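Local structure of chloramphenicol acetyltransferase (Bacteroides thetaiotaomicron, 2I9D) at residues Ile86-Pro91 with Thr103-His108; Gly145-Ser150 with Asn171-Asn176. The protein probably transfers an acetyl group from acetyl-coenzyme A to a hydroxyl of chloramphenicol. All coordinates share one frame; numbering follows the deposited sequence.

Interaction 1 of 2, residues Ile86-Pro91 with Thr103-His108; sequences IDMLSP and TRFPYH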
ATOM      1  N   ILE A  86       1.425  25.663  -3.078  1.00 35.14           N
ATOM      2  CA  ILE A  86       1.810  24.513  -2.275  1.00 34.07           C
ATOM      3  C   ILE A  86       3.331  24.446  -2.220  1.00 32.65           C
ATOM      4  O   ILE A  86       4.003  24.476  -3.257  1.00 32.56           O
ATOM      5  CB  ILE A  86       1.213  23.197  -2.877  1.00 34.43           C
ATOM      6  CG1 ILE A  86      -0.316  23.273  -2.925  1.00 35.01           C
ATOM      7  CG2 ILE A  86       1.684  21.944  -2.106  1.00 34.38           C
ATOM      8  CD1 ILE A  86      -1.000  23.596  -1.586  1.00 33.23           C
ATOM      9  N   ASP A  87       3.870  24.396  -1.011  1.00 30.89           N
ATOM     10  CA  ASP A  87       5.295  24.187  -0.831  1.00 29.65           C
ATOM     11  C   ASP A  87       5.615  22.762  -0.371  1.00 28.68           C
ATOM     12  O   ASP A  87       4.711  21.943  -0.151  1.00 27.14           O
ATOM     13  CB  ASP A  87       5.879  25.207   0.136  1.00 30.49           C
ATOM     14  CG  ASP A  87       5.763  26.637  -0.380  1.00 31.96           C
ATOM     15  OD1 ASP A  87       5.943  26.887  -1.600  1.00 33.86           O
ATOM     16  OD2 ASP A  87       5.506  27.520   0.451  1.00 35.83           O
HETATM   17  N   MSE A  88       6.909  22.476  -0.269  1.00 27.89           N
HETATM   18  CA  MSE A  88       7.391  21.133  -0.005  1.00 28.15           C
HETATM   19  C   MSE A  88       7.991  21.023   1.392  1.00 27.47           C
HETATM   20  O   MSE A  88       8.810  21.852   1.787  1.00 27.09           O
HETATM   21  CB  MSE A  88       8.458  20.730  -1.049  1.00 28.11           C
HETATM   22  CG  MSE A  88       9.155  19.391  -0.784  1.00 29.10           C
HETATM   23 SE   MSE A  88       7.924  17.813  -0.937  1.00 36.36          SE
HETATM   24  CE  MSE A  88       7.691  17.773  -2.915  1.00 29.74           C
ATOM     25  N   LEU A  89       7.562  20.000   2.130  1.00 26.48           N
ATOM     26  CA  LEU A  89       8.313  19.507   3.278  1.00 25.20           C
ATOM     27  C   LEU A  89       9.033  18.244   2.841  1.00 24.66           C
ATOM     28  O   LEU A  89       8.486  17.440   2.097  1.00 25.03           O
ATOM     29  CB  LEU A  89       7.405  19.169   4.464  1.00 24.35           C
ATOM     30  CG  LEU A  89       6.632  20.293   5.145  1.00 24.10           C
ATOM     31  CD1 LEU A  89       6.005  19.772   6.413  1.00 20.51           C
ATOM     32  CD2 LEU A  89       7.498  21.527   5.463  1.00 20.15           C
ATOM     33  N   SER A  90      10.245  18.048   3.327  1.00 23.69           N
ATOM     34  CA  SER A  90      10.932  16.831   3.058  1.00 23.88           C
ATOM     35  C   SER A  90      11.933  16.506   4.179  1.00 24.30           C
ATOM     36  O   SER A  90      12.667  17.399   4.635  1.00 23.48           O
ATOM     37  CB  SER A  90      11.623  16.865   1.660  1.00 23.78           C
ATOM     38  OG  SER A  90      12.271  15.621   1.395  1.00 22.36           O
ATOM     39  N   PRO A  91      11.956  15.224   4.626  1.00 24.88           N
ATOM     40  CA  PRO A  91      12.954  14.764   5.607  1.00 25.34           C
ATOM     41  C   PRO A  91      14.362  14.543   4.997  1.00 27.25           C
ATOM     42  O   PRO A  91      14.662  13.471   4.429  1.00 27.77           O
ATOM     43  CB  PRO A  91      12.358  13.446   6.152  1.00 24.91           C
ATOM     44  CG  PRO A  91      11.436  12.941   5.074  1.00 24.36           C
ATOM     45  CD  PRO A  91      10.984  14.164   4.263  1.00 24.20           C
ATOM     46  N   THR A 103      12.513  19.742   6.615  1.00 27.53           N
ATOM     47  CA  THR A 103      12.546  21.174   6.316  1.00 28.09           C
ATOM     48  C   THR A 103      11.686  21.566   5.114  1.00 27.08           C
ATOM     49  O   THR A 103      11.267  20.709   4.329  1.00 26.56           O
ATOM     50  CB  THR A 103      14.016  21.688   6.191  1.00 28.68           C
ATOM     51  OG1 THR A 103      14.044  23.113   6.384  1.00 31.53           O
ATOM     52  CG2 THR A 103      14.642  21.290   4.851  1.00 28.04           C
ATOM     53  N   ARG A 104      11.424  22.867   4.995  1.00 27.10           N
ATOM     54  CA  ARG A 104      10.511  23.428   3.986  1.00 27.29           C
ATOM     55  C   ARG A 104      11.245  23.989   2.751  1.00 28.19           C
ATOM     56  O   ARG A 104      12.253  24.680   2.889  1.00 27.74           O
ATOM     57  CB  ARG A 104       9.640  24.515   4.610  1.00 26.73           C
ATOM     58  CG  ARG A 104       8.522  25.050   3.695  1.00 26.71           C
ATOM     59  CD  ARG A 104       7.556  25.998   4.468  1.00 25.91           C
ATOM     60  NE  ARG A 104       6.591  26.611   3.561  1.00 26.24           N
ATOM     61  CZ  ARG A 104       5.327  26.923   3.871  1.00 26.50           C
ATOM     62  NH1 ARG A 104       4.827  26.679   5.081  1.00 23.75           N
ATOM     63  NH2 ARG A 104       4.547  27.463   2.949  1.00 25.02           N
ATOM     64  N   PHE A 105      10.719  23.689   1.562  1.00 28.89           N
ATOM     65  CA  PHE A 105      11.247  24.205   0.302  1.00 30.77           C
ATOM     66  C   PHE A 105      10.126  24.966  -0.400  1.00 32.06           C
ATOM     67  O   PHE A 105       9.063  24.399  -0.660  1.00 32.78           O
ATOM     68  CB  PHE A 105      11.773  23.074  -0.621  1.00 30.11           C
ATOM     69  CG  PHE A 105      12.855  22.242   0.001  1.00 30.46           C
ATOM     70  CD1 PHE A 105      14.205  22.564  -0.198  1.00 29.47           C
ATOM     71  CD2 PHE A 105      12.528  21.144   0.820  1.00 27.75           C
ATOM     72  CE1 PHE A 105      15.229  21.800   0.394  1.00 29.13           C
ATOM     73  CE2 PHE A 105      13.537  20.384   1.421  1.00 28.21           C
ATOM     74  CZ  PHE A 105      14.887  20.698   1.201  1.00 29.66           C
ATOM     75  N   PRO A 106      10.343  26.262  -0.681  1.00 33.10           N
ATOM     76  CA  PRO A 106       9.288  27.012  -1.387  1.00 34.32           C
ATOM     77  C   PRO A 106       9.203  26.616  -2.854  1.00 35.35           C
ATOM     78  O   PRO A 106      10.227  26.365  -3.495  1.00 35.17           O
ATOM     79  CB  PRO A 106       9.737  28.483  -1.247  1.00 34.30           C
ATOM     80  CG  PRO A 106      11.267  28.396  -1.141  1.00 33.68           C
ATOM     81  CD  PRO A 106      11.510  27.101  -0.341  1.00 33.02           C
ATOM     82  N   TYR A 107       7.989  26.544  -3.376  1.00 37.00           N
ATOM     83  CA  TYR A 107       7.819  26.392  -4.809  1.00 39.61           C
ATOM     84  C   TYR A 107       8.187  27.673  -5.615  1.00 41.45           C
ATOM     85  O   TYR A 107       7.827  28.791  -5.246  1.00 41.26           O
ATOM     86  CB  TYR A 107       6.395  25.940  -5.123  1.00 39.43           C
ATOM     87  CG  TYR A 107       6.119  25.755  -6.595  1.00 40.02           C
ATOM     88  CD1 TYR A 107       6.817  24.804  -7.354  1.00 39.64           C
ATOM     89  CD2 TYR A 107       5.148  26.521  -7.228  1.00 40.66           C
ATOM     90  CE1 TYR A 107       6.550  24.637  -8.693  1.00 40.23           C
ATOM     91  CE2 TYR A 107       4.870  26.355  -8.571  1.00 39.98           C
ATOM     92  CZ  TYR A 107       5.571  25.429  -9.296  1.00 40.37           C
ATOM     93  OH  TYR A 107       5.280  25.298 -10.637  1.00 42.51           O
ATOM     94  N   HIS A 108       8.917  27.485  -6.711  1.00 43.35           N
ATOM     95  CA  HIS A 108       9.113  28.534  -7.710  1.00 45.73           C
ATOM     96  C   HIS A 108       8.789  27.924  -9.068  1.00 46.79           C
ATOM     97  O   HIS A 108       9.204  26.789  -9.345  1.00 47.22           O
ATOM     98  CB  HIS A 108      10.563  29.047  -7.704  1.00 45.63           C
ATOM     99  CG  HIS A 108      10.994  29.638  -6.397  1.00 48.03           C
ATOM    100  ND1 HIS A 108      10.460  30.808  -5.895  1.00 49.23           N
ATOM    101  CD2 HIS A 108      11.913  29.225  -5.488  1.00 49.48           C
ATOM    102  CE1 HIS A 108      11.021  31.083  -4.729  1.00 49.43           C
ATOM    103  NE2 HIS A 108      11.909  30.141  -4.461  1.00 49.90           N
TER
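Asp87 meets Arg104 and Tyr107 through the two oxygens of one carboxylate. Its OD2 lies 2.7 Å from Arg104 NH2 in a salt bridge that takes the anti lone pair of OD2 and lies close to the guanidinium plane, although the two flat groups are turned 63° apart; the second bond, from Arg104 NE, is long and weak. The other oxygen, OD1, accepts a hydrogen bond from the backbone N-H of Tyr107 at 2.7 Å, nearly straight but from above the carboxylate plane. The Arg104 chain, extended from CG to NE, carries the guanidinium to Asp87; its NH1 makes salt bridges to Asp143 and Glu138, so the guanidinium probably offsets the charge of three neighbouring carboxylates.

Backbone bonds define the motif, a β hairpin of strands 87-93 and 100-105 at one margin of the chain's mixed sheet. Met88 and Phe105 form a hydrogen-bonded antiparallel pair (Met88 N to Phe105 O 2.9 Å, Phe105 N to Met88 O 2.7 Å), and Ser90 and Thr103 form the next.

Apolar contacts divide between the faces. On that of Arg104, Leu89 CD2 rests 3.8 Å from Arg104 CB. On the opposite face, selenomethionine Met88 sets CB 4.1 Å from Phe105 CB, while Phe105 CE2 approaches Ser90 CB obliquely and the Phe105 side chain touches Ile121 of helix 111-124.

Interaction 2 of 2, residues Gly145-Ser150 with Asn171-Asn176; sequences GLILLS and NYPLLN
Parallel pairing of strand 146-151 with strand 174-183 lies in the middle of the mixed β-sheet of the chloramphenicol acetyltransferase fold, and Leu148 with Leu174, Leu149 with Leu175 and Ser150 with Asn176 are its bridged pairs. Three backbone bonds join the two edges. Leu148 N reaches Pro173 O at 3.1 Å, Leu175 N reaches Leu148 O at 2.7 Å, and Ser150 N comes to Leu175 O from above the carbonyl plane.

Side chains then sort by face. On one, Leu148 CB is approached by Leu174 CD2 at 3.9 Å, and by Tyr172 CE1, which comes obliquely. The bond from CA to CB of Tyr172 points toward 145-150 and puts CB 3.1 Å from Leu146 O; CG then stands between the residue's own backbone N and carbonyl carbon (chi1 37°). Leu146 O accepts its hydrogen bond from Arg73, so the close Tyr172 CB is a packing neighbour, while the phenol OH is held by Glu135.

On the other face, the Ile147 and Pro173 side chains cross at about a right angle, with Ile147 CG2 3.8 Å from Pro173 CB. Leu175 sends CD1 back to Ile147 CB at 4.1 Å, and its CB faces Leu149 CD1 at the same distance. Val60 of helix 52-66 covers Ile147 and Leu175 here, and Ile191 and Met193 of strand 186-196 touch Leu175.

Chemically, the contact is thus a largely buried apolar seam in which three main-chain bonds hold the two strands together, while Leu146 O takes a bond from Arg73 and the Tyr172 hydroxyl finds its partner beyond the strands in a carboxylate.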
ATOM      1  N   GLY A 145      -0.837  24.240   3.437  1.00 25.82           N
ATOM      2  CA  GLY A 145      -0.578  24.443   2.008  1.00 26.34           C
ATOM      3  C   GLY A 145       0.773  23.887   1.637  1.00 27.02           C
ATOM      4  O   GLY A 145       1.693  24.623   1.201  1.00 27.41           O
ATOM      5  N   LEU A 146       0.887  22.579   1.825  1.00 26.76           N
ATOM      6  CA  LEU A 146       2.147  21.847   1.693  1.00 26.97           C
ATOM      7  C   LEU A 146       1.891  20.415   1.219  1.00 25.77           C
ATOM      8  O   LEU A 146       0.804  19.899   1.378  1.00 26.02           O
ATOM      9  CB  LEU A 146       2.845  21.753   3.063  1.00 26.83           C
ATOM     10  CG  LEU A 146       3.309  23.043   3.731  1.00 27.86           C
ATOM     11  CD1 LEU A 146       3.221  22.826   5.216  1.00 26.20           C
ATOM     12  CD2 LEU A 146       4.726  23.411   3.279  1.00 25.50           C
ATOM     13  N   ILE A 147       2.912  19.788   0.653  1.00 25.48           N
ATOM     14  CA  ILE A 147       2.954  18.325   0.505  1.00 25.11           C
ATOM     15  C   ILE A 147       4.266  17.910   1.134  1.00 24.82           C
ATOM     16  O   ILE A 147       5.073  18.776   1.472  1.00 24.77           O
ATOM     17  CB  ILE A 147       2.805  17.824  -0.966  1.00 24.90           C
ATOM     18  CG1 ILE A 147       3.903  18.408  -1.884  1.00 25.86           C
ATOM     19  CG2 ILE A 147       1.423  18.183  -1.481  1.00 22.95           C
ATOM     20  CD1 ILE A 147       3.982  17.734  -3.297  1.00 24.25           C
ATOM     21  N   LEU A 148       4.442  16.612   1.367  1.00 24.69           N
ATOM     22  CA  LEU A 148       5.659  16.117   2.030  1.00 24.00           C
ATOM     23  C   LEU A 148       6.126  14.888   1.296  1.00 23.05           C
ATOM     24  O   LEU A 148       5.325  13.992   1.018  1.00 22.93           O
ATOM     25  CB  LEU A 148       5.435  15.798   3.525  1.00 23.46           C
ATOM     26  CG  LEU A 148       6.657  15.204   4.268  1.00 25.34           C
ATOM     27  CD1 LEU A 148       6.672  15.607   5.748  1.00 26.98           C
ATOM     28  CD2 LEU A 148       6.733  13.647   4.102  1.00 24.10           C
ATOM     29  N   LEU A 149       7.414  14.864   0.974  1.00 21.77           N
ATOM     30  CA  LEU A 149       7.954  13.754   0.235  1.00 22.15           C
ATOM     31  C   LEU A 149       9.165  13.233   0.969  1.00 21.95           C
ATOM     32  O   LEU A 149      10.060  13.993   1.360  1.00 22.41           O
ATOM     33  CB  LEU A 149       8.265  14.112  -1.236  1.00 21.88           C
ATOM     34  CG  LEU A 149       8.794  12.953  -2.106  1.00 21.55           C
ATOM     35  CD1 LEU A 149       8.363  13.111  -3.553  1.00 18.56           C
ATOM     36  CD2 LEU A 149      10.346  12.856  -2.024  1.00 22.62           C
ATOM     37  N   SER A 150       9.174  11.926   1.161  1.00 21.93           N
ATOM     38  CA  SER A 150      10.270  11.244   1.825  1.00 22.36           C
ATOM     39  C   SER A 150      11.011  10.347   0.805  1.00 23.18           C
ATOM     40  O   SER A 150      10.383   9.523   0.158  1.00 22.51           O
ATOM     41  CB  SER A 150       9.712  10.447   3.007  1.00 21.84           C
ATOM     42  OG  SER A 150      10.693   9.543   3.456  1.00 24.06           O
ATOM     43  N   ASN A 171      -3.276  16.102   7.580  1.00 24.74           N
ATOM     44  CA  ASN A 171      -3.390  17.531   7.225  1.00 24.67           C
ATOM     45  C   ASN A 171      -3.036  17.842   5.768  1.00 25.42           C
ATOM     46  O   ASN A 171      -3.654  18.720   5.164  1.00 26.61           O
ATOM     47  CB  ASN A 171      -2.565  18.397   8.175  1.00 23.84           C
ATOM     48  CG  ASN A 171      -3.017  18.257   9.601  1.00 23.33           C
ATOM     49  OD1 ASN A 171      -4.215  18.168   9.869  1.00 22.12           O
ATOM     50  ND2 ASN A 171      -2.064  18.191  10.529  1.00 21.32           N
ATOM     51  N   TYR A 172      -2.065  17.116   5.211  1.00 24.78           N
ATOM     52  CA  TYR A 172      -1.661  17.261   3.799  1.00 24.72           C
ATOM     53  C   TYR A 172      -1.206  15.917   3.174  1.00 23.67           C
ATOM     54  O   TYR A 172      -0.991  14.943   3.882  1.00 22.93           O
ATOM     55  CB  TYR A 172      -0.584  18.348   3.629  1.00 24.29           C
ATOM     56  CG  TYR A 172       0.399  18.377   4.766  1.00 26.17           C
ATOM     57  CD1 TYR A 172       1.497  17.493   4.801  1.00 25.65           C
ATOM     58  CD2 TYR A 172       0.219  19.255   5.833  1.00 25.20           C
ATOM     59  CE1 TYR A 172       2.392  17.506   5.859  1.00 25.79           C
ATOM     60  CE2 TYR A 172       1.106  19.271   6.904  1.00 26.06           C
ATOM     61  CZ  TYR A 172       2.193  18.405   6.915  1.00 27.04           C
ATOM     62  OH  TYR A 172       3.060  18.427   7.995  1.00 27.12           O
ATOM     63  N   PRO A 173      -1.135  15.851   1.836  1.00 23.68           N
ATOM     64  CA  PRO A 173      -0.578  14.684   1.104  1.00 22.95           C
ATOM     65  C   PRO A 173       0.834  14.306   1.530  1.00 22.16           C
ATOM     66  O   PRO A 173       1.685  15.162   1.715  1.00 21.54           O
ATOM     67  CB  PRO A 173      -0.610  15.131  -0.363  1.00 23.21           C
ATOM     68  CG  PRO A 173      -1.748  16.108  -0.412  1.00 23.60           C
ATOM     69  CD  PRO A 173      -1.678  16.860   0.911  1.00 23.48           C
ATOM     70  N   LEU A 174       1.036  13.000   1.685  1.00 22.21           N
ATOM     71  CA  LEU A 174       2.285  12.387   2.069  1.00 22.45           C
ATOM     72  C   LEU A 174       2.759  11.514   0.889  1.00 22.55           C
ATOM     73  O   LEU A 174       1.989  10.743   0.336  1.00 21.68           O
ATOM     74  CB  LEU A 174       2.064  11.521   3.332  1.00 22.85           C
ATOM     75  CG  LEU A 174       1.757  12.210   4.680  1.00 24.67           C
ATOM     76  CD1 LEU A 174       1.751  11.226   5.864  1.00 18.64           C
ATOM     77  CD2 LEU A 174       2.770  13.370   4.929  1.00 24.30           C
ATOM     78  N   LEU A 175       4.022  11.666   0.503  1.00 22.61           N
ATOM     79  CA  LEU A 175       4.576  10.968  -0.660  1.00 23.10           C
ATOM     80  C   LEU A 175       5.889  10.303  -0.283  1.00 22.82           C
ATOM     81  O   LEU A 175       6.540  10.691   0.702  1.00 22.74           O
ATOM     82  CB  LEU A 175       4.821  11.906  -1.861  1.00 22.97           C
ATOM     83  CG  LEU A 175       3.606  12.524  -2.566  1.00 23.99           C
ATOM     84  CD1 LEU A 175       3.235  13.907  -1.977  1.00 22.28           C
ATOM     85  CD2 LEU A 175       3.866  12.626  -4.048  1.00 21.57           C
ATOM     86  N   ASN A 176       6.244   9.299  -1.074  1.00 22.78           N
ATOM     87  CA  ASN A 176       7.473   8.559  -0.961  1.00 23.13           C
ATOM     88  C   ASN A 176       8.040   8.347  -2.337  1.00 23.58           C
ATOM     89  O   ASN A 176       7.295   7.962  -3.262  1.00 24.63           O
ATOM     90  CB  ASN A 176       7.192   7.189  -0.383  1.00 23.21           C
ATOM     91  CG  ASN A 176       6.684   7.257   1.036  1.00 25.20           C
ATOM     92  OD1 ASN A 176       7.471   7.327   1.981  1.00 28.53           O
ATOM     93  ND2 ASN A 176       5.367   7.206   1.198  1.00 25.99           N
TER

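Interaction 1 and interaction 2 belong to one sheet, their centres 9 Å apart, because strands 87-93 and 146-151 are neighbours in it. The seam between them is bonded directly: Leu89 N lies 2.8 Å from Ile147 O, and Ser90 OG lies 2.7 Å from Leu149 O, both probable hydrogen bonds. Met88 SE packs 3.6 Å from Leu149 N, and Leu57 of helix 52-66 touches both Met88 and Leu149, giving the two contacts a shared cover. Interaction 2 lies closer to the predicted proton acceptor, His197, but the Pro173 side chain is still about 12 Å from that of His197, so neither contact forms the site directly.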